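Local coordinates for capsular polysaccharide biosynthesis protein (Burkholderia pseudomallei, PDB 4BQN) that binds coenzyme A and is probably an acetyltransferase in the biosynthesis of capsular polysaccharide, at residues S9-C14 with Q66-G71; A44-I49 with E75-V80; A92-Y97 with E171-K176. The protein carries 1 engineered substitution. All blocks are in the same frame, centred on the assembly; numbering follows the deposited sequence. Where two conformers were deposited one is given.

Contact 1: residues S9-C14 with Q66-G71; sequences SVYGSC and QPVSEG. With COA (coenzyme A), chain C.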
loop_
_atom_site.group_PDB
_atom_site.type_symbol
_atom_site.label_atom_id
_atom_site.label_comp_id
_atom_site.label_asym_id
_atom_site.label_seq_id
_atom_site.Cartn_x
_atom_site.Cartn_y
_atom_site.Cartn_z
ATOM N N SER A 9 20.153 5.366 0.922
ATOM C CA SER A 9 18.939 5.715 1.632
ATOM C C SER A 9 17.764 5.175 0.854
ATOM O O SER A 9 17.892 4.852 -0.334
ATOM C CB SER A 9 18.807 7.224 1.783
ATOM O OG SER A 9 17.763 7.523 2.685
ATOM N N VAL A 10 16.620 5.078 1.530
ATOM C CA VAL A 10 15.369 4.675 0.890
ATOM C C VAL A 10 14.313 5.739 1.190
ATOM O O VAL A 10 13.974 5.982 2.360
ATOM C CB VAL A 10 14.861 3.286 1.346
ATOM C CG1 VAL A 10 13.798 2.795 0.375
ATOM C CG2 VAL A 10 15.990 2.253 1.423
ATOM N N TYR A 11 13.804 6.371 0.138
ATOM C CA TYR A 11 12.806 7.415 0.304
ATOM C C TYR A 11 11.526 7.034 -0.417
ATOM O O TYR A 11 11.560 6.539 -1.544
ATOM C CB TYR A 11 13.300 8.736 -0.267
ATOM C CG TYR A 11 12.257 9.816 -0.226
ATOM C CD1 TYR A 11 11.918 10.437 0.971
ATOM C CD2 TYR A 11 11.604 10.212 -1.394
ATOM C CE1 TYR A 11 10.957 11.433 1.003
ATOM C CE2 TYR A 11 10.634 11.213 -1.375
ATOM C CZ TYR A 11 10.317 11.823 -0.166
ATOM O OH TYR A 11 9.377 12.841 -0.154
ATOM N N GLY A 12 10.388 7.315 0.191
ATOM C CA GLY A 12 9.124 7.044 -0.477
ATOM C C GLY A 12 8.021 7.065 0.535
ATOM O O GLY A 12 8.030 7.894 1.452
ATOM N N SER A 13 7.049 6.179 0.357
ATOM C CA SER A 13 5.935 6.040 1.283
ATOM C C SER A 13 6.392 5.327 2.558
ATOM O O SER A 13 7.598 5.081 2.755
ATOM C CB SER A 13 4.850 5.196 0.611
ATOM O OG SER A 13 5.262 3.833 0.525
ATOM N N CYS A 14 5.436 4.945 3.403
ATOM C CA CYS A 14 5.749 4.107 4.558
ATOM C C CYS A 14 6.472 2.798 4.174
ATOM O O CYS A 14 7.106 2.164 5.009
ATOM C CB CYS A 14 4.477 3.822 5.368
ATOM S SG CYS A 14 3.400 2.579 4.722
ATOM N N GLN A 66 10.713 5.564 -4.106
ATOM C CA GLN A 66 9.455 5.362 -4.798
ATOM C C GLN A 66 9.041 6.657 -5.468
ATOM O O GLN A 66 9.343 7.747 -4.960
ATOM C CB GLN A 66 8.383 4.910 -3.811
ATOM C CG GLN A 66 8.743 3.584 -3.155
ATOM C CD GLN A 66 7.678 3.065 -2.222
ATOM O OE1 GLN A 66 7.270 3.755 -1.292
ATOM N NE2 GLN A 66 7.227 1.832 -2.452
ATOM N N PRO A 67 8.343 6.569 -6.607
ATOM C CA PRO A 67 7.870 7.794 -7.255
ATOM C C PRO A 67 6.957 8.649 -6.354
ATOM O O PRO A 67 6.040 8.125 -5.724
ATOM C CB PRO A 67 7.079 7.256 -8.451
ATOM C CG PRO A 67 7.763 5.969 -8.802
ATOM C CD PRO A 67 8.051 5.379 -7.429
ATOM N N VAL A 68 7.237 9.949 -6.285
ATOM C CA VAL A 68 6.405 10.888 -5.518
ATOM C C VAL A 68 6.268 12.153 -6.342
ATOM O O VAL A 68 7.258 12.822 -6.641
ATOM C CB VAL A 68 7.008 11.248 -4.130
ATOM C CG1 VAL A 68 6.095 12.230 -3.397
ATOM C CG2 VAL A 68 7.237 10.010 -3.276
ATOM N N SER A 69 5.030 12.498 -6.683
ATOM C CA SER A 69 4.745 13.640 -7.532
ATOM C C SER A 69 5.035 14.965 -6.835
ATOM O O SER A 69 5.025 15.046 -5.604
ATOM C CB SER A 69 3.267 13.639 -7.961
ATOM O OG SER A 69 2.438 13.971 -6.851
ATOM N N GLU A 70 5.229 16.006 -7.636
ATOM C CA GLU A 70 5.347 17.368 -7.114
ATOM C C GLU A 70 4.031 17.841 -6.492
ATOM O O GLU A 70 4.040 18.602 -5.519
ATOM C CB GLU A 70 5.809 18.338 -8.206
ATOM C CG GLU A 70 5.746 19.801 -7.789
ATOM C CD GLU A 70 6.608 20.719 -8.638
ATOM O OE1 GLU A 70 7.665 20.271 -9.146
ATOM O OE2 GLU A 70 6.229 21.903 -8.776
ATOM N N GLY A 71 2.905 17.375 -7.034
ATOM C CA GLY A 71 1.596 17.802 -6.551
ATOM C C GLY A 71 1.232 17.296 -5.164
ATOM O O GLY A 71 0.341 17.860 -4.516
HETATM N N1A COA C . -4.270 1.612 -7.612
HETATM C C2A COA C . -5.177 2.529 -7.190
HETATM N N3A COA C . -4.824 3.646 -6.531
HETATM C C4A COA C . -3.514 3.899 -6.304
HETATM C C5A COA C . -2.489 2.959 -6.741
HETATM C C6A COA C . -2.942 1.759 -7.432
HETATM N N6A COA C . -2.045 0.845 -7.855
HETATM N N7A COA C . -1.280 3.451 -6.381
HETATM C C8A COA C . -1.518 4.636 -5.766
HETATM N N9A COA C . -2.846 4.881 -5.701
HETATM C C1B COA C . -3.528 6.066 -5.166
HETATM C C2B COA C . -2.872 6.711 -3.958
HETATM O O2B COA C . -3.320 6.087 -2.754
HETATM C C3B COA C . -3.369 8.139 -4.123
HETATM O O3B COA C . -4.742 8.156 -3.690
HETATM P P3B COA C . -5.551 9.524 -3.440
HETATM O O7A COA C . -6.850 9.050 -2.839
HETATM O O8A COA C . -4.693 10.294 -2.472
HETATM O O9A COA C . -5.695 10.188 -4.789
HETATM C C4B COA C . -3.338 8.343 -5.637
HETATM O O4B COA C . -3.430 7.038 -6.210
HETATM C C5B COA C . -2.082 9.050 -6.150
HETATM O O5B COA C . -0.962 8.300 -5.696
HETATM P P1A COA C . 0.255 7.939 -6.649
HETATM O O1A COA C . 1.142 7.021 -5.859
HETATM O O2A COA C . -0.233 7.453 -7.981
HETATM O O3A COA C . 1.016 9.312 -6.951
HETATM P P2A COA C . 1.718 10.454 -6.056
HETATM O O4A COA C . 0.915 11.717 -6.237
HETATM O O5A COA C . 3.157 10.469 -6.492
HETATM O O6A COA C . 1.597 9.997 -4.536
HETATM C CBP COA C . 1.907 8.826 -2.467
HETATM C CCP COA C . 2.491 9.098 -3.851
HETATM C CDP COA C . 2.808 7.871 -1.692
HETATM C CEP COA C . 1.892 10.138 -1.700
HETATM C CAP COA C . 0.481 8.246 -2.658
HETATM O OAP COA C . 0.563 6.926 -3.199
HETATM C C9P COA C . -0.437 8.205 -1.446
HETATM O O9P COA C . -1.090 9.192 -1.132
HETATM N N8P COA C . -0.558 7.052 -0.780
HETATM C C7P COA C . -1.464 6.900 0.352
HETATM C C6P COA C . -0.994 7.545 1.643
HETATM C C5P COA C . 0.302 6.897 2.049
HETATM O O5P COA C . 1.378 7.344 1.681
HETATM N N4P COA C . 0.181 5.829 2.816
HETATM C C3P COA C . 1.328 5.100 3.279
HETATM C C2P COA C . 1.221 3.657 2.844
HETATM S S1P COA C . 2.827 2.966 2.880
#
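Coenzyme A is held here by a disulfide and by a phosphate grip, at the C-terminal ends of neighbouring strands 6-11 and 62-65, in a parallel sheet ordered 33-35, 6-11, 62-65, 91-94. Cys-14 SG is bonded to the terminal sulfur S1P of coenzyme A at 2.0 Å. At the other segment, Ser-69 binds one phosphate of the cofactor twice. Ser-69 N gives a hydrogen bond of 2.8 Å to O5A of coenzyme A, and Ser-69 OG gives another to O4A. Ser-69 also N-caps the short helix 70-73, whose N-terminus probably helps to offset the phosphate charge.

The second shell joins the two loops. Gln-66 N donates to Tyr-11 O at 2.9 Å, nearly along the C=O axis. The Gln-66 side chain leaves with CG anti to the carbonyl carbon and runs extended to Gly-12 and Ser-13. Its NE2 is bound by Gln-96 O and Gln-15 OE1, which fixes the rotation of the amide. Val-68 CG2 meets Tyr-11 CE2 at 4.1 Å, the two side chains crossing at about a right angle. Tyr-11 OH is hydrogen-bonded to Tyr-77 O. Gly-12, with backbone angles of 164° and -143°, lets the Gln-66 side chain pass close, Gly-12 CA to Gln-66 CB 4.0 Å. Gln-66 OE1 accepts two bonds in its carbonyl plane, from Ser-13 N at 2.9 Å and from Ser-13 OG at 2.7 Å on a lone pair.

Contact 2: residues A44-I49 with E75-V80; sequences ASEEQI and EKYSSV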
loop_
_atom_site.group_PDB
_atom_site.type_symbol
_atom_site.label_atom_id
_atom_site.label_comp_id
_atom_site.label_asym_id
_atom_site.label_seq_id
_atom_site.Cartn_x
_atom_site.Cartn_y
_atom_site.Cartn_z
ATOM N N ALA A 44 8.035 13.658 6.524
ATOM C CA ALA A 44 9.196 14.551 6.528
ATOM C C ALA A 44 8.763 15.994 6.705
ATOM O O ALA A 44 7.844 16.451 6.031
ATOM C CB ALA A 44 9.988 14.416 5.233
ATOM N N SER A 45 9.435 16.718 7.593
ATOM C CA SER A 45 9.190 18.148 7.709
ATOM C C SER A 45 10.005 18.888 6.652
ATOM O O SER A 45 10.917 18.319 6.034
ATOM C CB SER A 45 9.603 18.647 9.083
ATOM O OG SER A 45 11.023 18.601 9.179
ATOM N N GLU A 46 9.692 20.162 6.455
ATOM C CA GLU A 46 10.455 20.959 5.517
ATOM C C GLU A 46 11.910 21.075 5.929
ATOM O O GLU A 46 12.803 20.985 5.085
ATOM C CB GLU A 46 9.822 22.323 5.333
ATOM C CG GLU A 46 10.384 23.076 4.145
ATOM C CD GLU A 46 9.651 24.373 3.888
ATOM O OE1 GLU A 46 8.667 24.681 4.612
ATOM O OE2 GLU A 46 10.056 25.078 2.950
ATOM N N GLU A 47 12.147 21.239 7.229
ATOM C CA GLU A 47 13.505 21.334 7.725
ATOM C C GLU A 47 14.256 20.030 7.428
ATOM O O GLU A 47 15.410 20.053 6.989
ATOM C CB GLU A 47 13.504 21.656 9.223
ATOM C CG GLU A 47 13.080 23.084 9.561
ATOM C CD GLU A 47 11.604 23.373 9.310
ATOM O OE1 GLU A 47 10.763 22.454 9.443
ATOM O OE2 GLU A 47 11.280 24.537 8.986
ATOM N N GLN A 48 13.589 18.898 7.631
ATOM C CA GLN A 48 14.220 17.598 7.374
ATOM C C GLN A 48 14.523 17.387 5.900
ATOM O O GLN A 48 15.624 16.955 5.538
ATOM C CB GLN A 48 13.364 16.452 7.898
ATOM C CG GLN A 48 13.372 16.383 9.414
ATOM C CD GLN A 48 12.287 15.507 9.987
ATOM O OE1 GLN A 48 11.294 15.202 9.336
ATOM N NE2 GLN A 48 12.461 15.120 11.243
ATOM N N ILE A 49 13.551 17.693 5.050
ATOM C CA ILE A 49 13.747 17.470 3.618
ATOM C C ILE A 49 14.813 18.397 3.029
ATOM O O ILE A 49 15.588 17.987 2.139
ATOM C CB ILE A 49 12.411 17.467 2.829
ATOM C CG1 ILE A 49 12.512 16.514 1.635
ATOM C CG2 ILE A 49 11.986 18.872 2.414
ATOM C CD1 ILE A 49 12.468 15.044 2.015
ATOM N N GLU A 75 7.375 20.541 -4.647
ATOM C CA GLU A 75 8.603 20.100 -5.297
ATOM C C GLU A 75 9.621 19.462 -4.354
ATOM O O GLU A 75 10.279 18.494 -4.741
ATOM C CB GLU A 75 9.248 21.277 -6.027
ATOM C CG GLU A 75 10.464 20.880 -6.854
ATOM C CD GLU A 75 11.088 22.037 -7.591
ATOM O OE1 GLU A 75 11.161 23.141 -7.022
ATOM O OE2 GLU A 75 11.520 21.822 -8.740
ATOM N N LYS A 76 9.770 20.004 -3.143
ATOM C CA LYS A 76 10.841 19.554 -2.243
ATOM C C LYS A 76 10.744 18.074 -1.872
ATOM O O LYS A 76 11.755 17.464 -1.534
ATOM C CB LYS A 76 10.878 20.401 -0.963
ATOM C CG LYS A 76 11.326 21.833 -1.170
ATOM C CD LYS A 76 11.402 22.553 0.168
ATOM C CE LYS A 76 12.035 23.918 0.015
ATOM N NZ LYS A 76 12.262 24.485 1.363
ATOM N N TYR A 77 9.524 17.517 -1.905
ATOM C CA TYR A 77 9.279 16.126 -1.513
ATOM C C TYR A 77 9.196 15.203 -2.722
ATOM O O TYR A 77 9.039 13.990 -2.568
ATOM C CB TYR A 77 7.985 16.029 -0.699
ATOM C CG TYR A 77 7.989 16.959 0.489
ATOM C CD1 TYR A 77 8.584 16.578 1.690
ATOM C CD2 TYR A 77 7.437 18.238 0.399
ATOM C CE1 TYR A 77 8.619 17.435 2.773
ATOM C CE2 TYR A 77 7.471 19.105 1.477
ATOM C CZ TYR A 77 8.067 18.691 2.663
ATOM O OH TYR A 77 8.121 19.530 3.752
ATOM N N SER A 78 9.276 15.773 -3.923
ATOM C CA SER A 78 9.103 14.987 -5.147
ATOM C C SER A 78 10.341 14.158 -5.472
ATOM O O SER A 78 11.481 14.582 -5.217
ATOM C CB SER A 78 8.720 15.887 -6.320
ATOM O OG SER A 78 9.822 16.681 -6.735
ATOM N N SER A 79 10.124 12.966 -6.023
ATOM C CA SER A 79 11.251 12.095 -6.335
ATOM C C SER A 79 12.187 12.686 -7.393
ATOM O O SER A 79 13.403 12.543 -7.289
ATOM C CB SER A 79 10.768 10.700 -6.737
ATOM O OG SER A 79 9.794 10.758 -7.770
ATOM N N VAL A 80 11.624 13.378 -8.383
ATOM C CA VAL A 80 12.430 14.034 -9.424
ATOM C C VAL A 80 13.426 15.020 -8.796
ATOM O O VAL A 80 14.607 15.024 -9.138
ATOM C CB VAL A 80 11.527 14.743 -10.453
ATOM C CG1 VAL A 80 12.287 15.816 -11.224
ATOM C CG2 VAL A 80 10.936 13.717 -11.412
HETATM O O HOH W 1 14.221 18.802 -0.624
#
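The first turn of helix 46-56 lies against the 3-10 segment 75-77, with Ile-49 and Lys-76 closest at 6.9 Å between their CA atoms. A capping box starts the helix: Gln-48 N donates to Ser-45 OG, and Ser-45 N donates to Gln-48 OE1. Tyr-77 fills the middle of the contact. Its CG is anti to the carbonyl carbon, and the ring reaches across to the helix start. Ile-49 CG2 packs on Tyr-77 CE1 at 3.7 Å, and Ala-44 CB touches the same ring carbon at 4.1 Å. Ser-45 O sits at the ring edge, and Arg-73 makes a cation-pi contact with the ring. Ile-49 CG1 also rests 3.4 Å from Lys-76 O. A water donates to both Ile-49 O and Lys-76 O, tying the two backbones together.

On the exposed side the extended chains of Glu-46 and Lys-76 cross obliquely and meet at their tips. Lys-76 NZ donates to Glu-46 OE2 at 2.8 Å, on the anti lone pair of that oxygen. Lys-76 NZ has a second acidic partner in Asp-50, one helical turn further on. The ammonium thus pairs with two carboxylates, which probably keeps it protonated and both acids ionised, while Ile-49 and Ala-44 pack on the ring behind it.

Contact 3: residues A92-Y97 with E171-K176; sequences ALSVQY and ENDGGK. With COA (coenzyme A), chain C.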
loop_
_atom_site.group_PDB
_atom_site.type_symbol
_atom_site.label_atom_id
_atom_site.label_comp_id
_atom_site.label_asym_id
_atom_site.label_seq_id
_atom_site.Cartn_x
_atom_site.Cartn_y
_atom_site.Cartn_z
ATOM N N ALA A 92 20.481 6.098 -8.719
ATOM C CA ALA A 92 19.119 6.268 -8.215
ATOM C C ALA A 92 18.225 5.220 -8.887
ATOM O O ALA A 92 18.090 5.189 -10.114
ATOM C CB ALA A 92 18.614 7.678 -8.494
ATOM N N LEU A 93 17.651 4.332 -8.080
ATOM C CA LEU A 93 16.790 3.260 -8.588
ATOM C C LEU A 93 15.400 3.413 -8.026
ATOM O O LEU A 93 15.205 3.483 -6.794
ATOM C CB LEU A 93 17.347 1.886 -8.210
ATOM C CG LEU A 93 18.608 1.424 -8.943
ATOM C CD1 LEU A 93 19.147 0.161 -8.287
ATOM C CD2 LEU A 93 18.322 1.181 -10.419
ATOM N N SER A 94 14.423 3.509 -8.922
ATOM C CA SER A 94 13.037 3.592 -8.478
ATOM C C SER A 94 12.432 2.225 -8.191
ATOM O O SER A 94 12.683 1.227 -8.897
ATOM C CB SER A 94 12.187 4.382 -9.465
ATOM O OG SER A 94 12.333 3.850 -10.772
ATOM N N VAL A 95 11.629 2.218 -7.135
ATOM C CA VAL A 95 10.954 1.035 -6.629
ATOM C C VAL A 95 9.452 1.270 -6.677
ATOM O O VAL A 95 8.959 2.324 -6.238
ATOM C CB VAL A 95 11.365 0.762 -5.164
ATOM C CG1 VAL A 95 10.663 -0.483 -4.628
ATOM C CG2 VAL A 95 12.872 0.614 -5.070
ATOM N N GLN A 96 8.742 0.270 -7.183
ATOM C CA GLN A 96 7.306 0.284 -7.278
ATOM C C GLN A 96 6.644 0.678 -5.951
ATOM O O GLN A 96 7.055 0.211 -4.880
ATOM C CB GLN A 96 6.844 -1.118 -7.666
ATOM C CG GLN A 96 5.339 -1.314 -7.756
ATOM C CD GLN A 96 5.029 -2.652 -8.381
ATOM O OE1 GLN A 96 5.504 -3.684 -7.911
ATOM N NE2 GLN A 96 4.248 -2.644 -9.474
ATOM N N TYR A 97 5.617 1.527 -6.042
ATOM C CA TYR A 97 4.727 1.796 -4.928
ATOM C C TYR A 97 3.672 0.687 -4.949
ATOM O O TYR A 97 2.875 0.573 -5.902
ATOM C CB TYR A 97 4.090 3.176 -5.040
ATOM C CG TYR A 97 3.103 3.430 -3.936
ATOM C CD1 TYR A 97 3.520 3.516 -2.602
ATOM C CD2 TYR A 97 1.744 3.546 -4.212
ATOM C CE1 TYR A 97 2.613 3.741 -1.581
ATOM C CE2 TYR A 97 0.824 3.772 -3.196
ATOM C CZ TYR A 97 1.265 3.863 -1.883
ATOM O OH TYR A 97 0.385 4.097 -0.863
ATOM N N GLU A 171 4.925 8.510 -14.621
ATOM C CA GLU A 171 4.500 9.887 -14.872
ATOM C C GLU A 171 4.763 10.789 -13.666
ATOM O O GLU A 171 5.112 11.958 -13.843
ATOM C CB GLU A 171 3.022 9.957 -15.282
ATOM C CG GLU A 171 2.565 11.345 -15.721
ATOM C CD GLU A 171 1.129 11.384 -16.217
ATOM O OE1 GLU A 171 0.693 10.426 -16.890
ATOM O OE2 GLU A 171 0.436 12.385 -15.937
ATOM N N ASN A 172 4.619 10.246 -12.457
ATOM C CA ASN A 172 4.887 11.006 -11.231
ATOM C C ASN A 172 6.356 11.005 -10.797
ATOM O O ASN A 172 6.686 11.513 -9.718
ATOM C CB ASN A 172 3.976 10.553 -10.080
ATOM C CG ASN A 172 4.127 9.078 -9.751
ATOM O OD1 ASN A 172 4.495 8.278 -10.612
ATOM N ND2 ASN A 172 3.828 8.706 -8.505
ATOM N N ASP A 173 7.217 10.432 -11.637
ATOM C CA ASP A 173 8.677 10.514 -11.472
ATOM C C ASP A 173 9.303 11.027 -12.764
ATOM O O ASP A 173 10.330 10.511 -13.222
ATOM C CB ASP A 173 9.269 9.148 -11.078
ATOM C CG ASP A 173 10.750 9.226 -10.715
ATOM O OD1 ASP A 173 11.167 10.247 -10.116
ATOM O OD2 ASP A 173 11.506 8.266 -11.018
ATOM N N GLY A 174 8.676 12.048 -13.351
ATOM C CA GLY A 174 9.226 12.734 -14.522
ATOM C C GLY A 174 9.263 11.876 -15.776
ATOM O O GLY A 174 10.058 12.129 -16.673
ATOM N N GLY A 175 8.399 10.865 -15.843
ATOM C CA GLY A 175 8.346 9.985 -17.008
ATOM C C GLY A 175 9.420 8.907 -17.053
ATOM O O GLY A 175 9.599 8.261 -18.083
ATOM N N LYS A 176 10.124 8.694 -15.947
ATOM C CA LYS A 176 11.107 7.615 -15.855
ATOM C C LYS A 176 10.439 6.292 -15.488
ATOM O O LYS A 176 9.777 6.213 -14.452
ATOM C CB LYS A 176 12.168 7.958 -14.809
ATOM C CG LYS A 176 13.188 6.853 -14.629
ATOM C CD LYS A 176 14.071 7.086 -13.413
ATOM C CE LYS A 176 14.741 5.778 -13.020
ATOM N NZ LYS A 176 15.563 5.885 -11.782
HETATM N N1A COA C . -4.270 1.612 -7.612
HETATM C C2A COA C . -5.177 2.529 -7.190
HETATM N N3A COA C . -4.824 3.646 -6.531
HETATM C C4A COA C . -3.514 3.899 -6.304
HETATM C C5A COA C . -2.489 2.959 -6.741
HETATM C C6A COA C . -2.942 1.759 -7.432
HETATM N N6A COA C . -2.045 0.845 -7.855
HETATM N N7A COA C . -1.280 3.451 -6.381
HETATM C C8A COA C . -1.518 4.636 -5.766
HETATM N N9A COA C . -2.846 4.881 -5.701
HETATM C C1B COA C . -3.528 6.066 -5.166
HETATM C C2B COA C . -2.872 6.711 -3.958
HETATM O O2B COA C . -3.320 6.087 -2.754
HETATM C C3B COA C . -3.369 8.139 -4.123
HETATM O O3B COA C . -4.742 8.156 -3.690
HETATM P P3B COA C . -5.551 9.524 -3.440
HETATM O O7A COA C . -6.850 9.050 -2.839
HETATM O O8A COA C . -4.693 10.294 -2.472
HETATM O O9A COA C . -5.695 10.188 -4.789
HETATM C C4B COA C . -3.338 8.343 -5.637
HETATM O O4B COA C . -3.430 7.038 -6.210
HETATM C C5B COA C . -2.082 9.050 -6.150
HETATM O O5B COA C . -0.962 8.300 -5.696
HETATM P P1A COA C . 0.255 7.939 -6.649
HETATM O O1A COA C . 1.142 7.021 -5.859
HETATM O O2A COA C . -0.233 7.453 -7.981
HETATM O O3A COA C . 1.016 9.312 -6.951
HETATM P P2A COA C . 1.718 10.454 -6.056
HETATM O O4A COA C . 0.915 11.717 -6.237
HETATM O O5A COA C . 3.157 10.469 -6.492
HETATM O O6A COA C . 1.597 9.997 -4.536
HETATM C CBP COA C . 1.907 8.826 -2.467
HETATM C CCP COA C . 2.491 9.098 -3.851
HETATM C CDP COA C . 2.808 7.871 -1.692
HETATM C CEP COA C . 1.892 10.138 -1.700
HETATM C CAP COA C . 0.481 8.246 -2.658
HETATM O OAP COA C . 0.563 6.926 -3.199
HETATM C C9P COA C . -0.437 8.205 -1.446
HETATM O O9P COA C . -1.090 9.192 -1.132
HETATM N N8P COA C . -0.558 7.052 -0.780
HETATM C C7P COA C . -1.464 6.900 0.352
HETATM C C6P COA C . -0.994 7.545 1.643
HETATM C C5P COA C . 0.302 6.897 2.049
HETATM O O5P COA C . 1.378 7.344 1.681
HETATM N N4P COA C . 0.181 5.829 2.816
HETATM C C3P COA C . 1.328 5.100 3.279
HETATM C C2P COA C . 1.221 3.657 2.844
HETATM S S1P COA C . 2.827 2.966 2.880
HETATM O O HOH W 2 10.808 5.764 -11.900
#
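Lys-176 NZ has three partners: a salt bridge to Asp-179, a hydrogen bond with Tyr-65 OH and a weak bond of 3.1 Å to Ala-92 O. The lysine helps join the loop between helices 153-167 and 183-189 to strand 91-94, an outermost strand of the parallel sheet. A type I' turn from Asp-173 to Lys-176, with Gly-174 and Gly-175 at positive phi, sets the lysine on its way. The side chain leaves with CG anti to the backbone N and runs fully extended. Lys-176 CE passes Ser-94 OG at 3.8 Å.

A water adds to the join. It is hydrogen-bonded to Asp-173 OD2, Lys-176 O and Ser-94 OG, the last at 2.7 Å. Asp-173 is further fixed by Tyr-65, Ser-79 and Arg-83.

Both segments continue into the coenzyme A pocket. Tyr-97 lies with its ring against the pantetheine arm, OAP over one face and 3.2 Å from CE2. The adenine atom N7A stands at the ring edge, in plane. Tyr-97 OH accepts from the amide N8P at 3.1 Å. From the loop, Asn-172 places its amide beside the phosphate that Ser-69 also holds, and ND2 donates to O5A at 2.8 Å along an almost straight line, 172° at the hydrogen.

The three contacts lie on the same side of the chain's centre. Contact 1 is about 9 Å from each of the others, centre to centre, and contacts 2 and 3 are about 16 Å apart. The segments of contacts 1 and 2 alternate along the chain, and contact 3 follows both. Helices 70-73 and 79-83 and then strand 91-94 come in succession. Contacts 1 and 3 reach the same parallel sheet and the same coenzyme A, whereas the Tyr-77 side chain of contact 2 stays about 9 Å from it. Ser-79 joins all three: its N probably bonds Val-68 O, and its OG probably bonds Asp-173 OD1. Contact 2 is thereby linked to the loops on which Ser-69 and Asn-172 bind the cofactor.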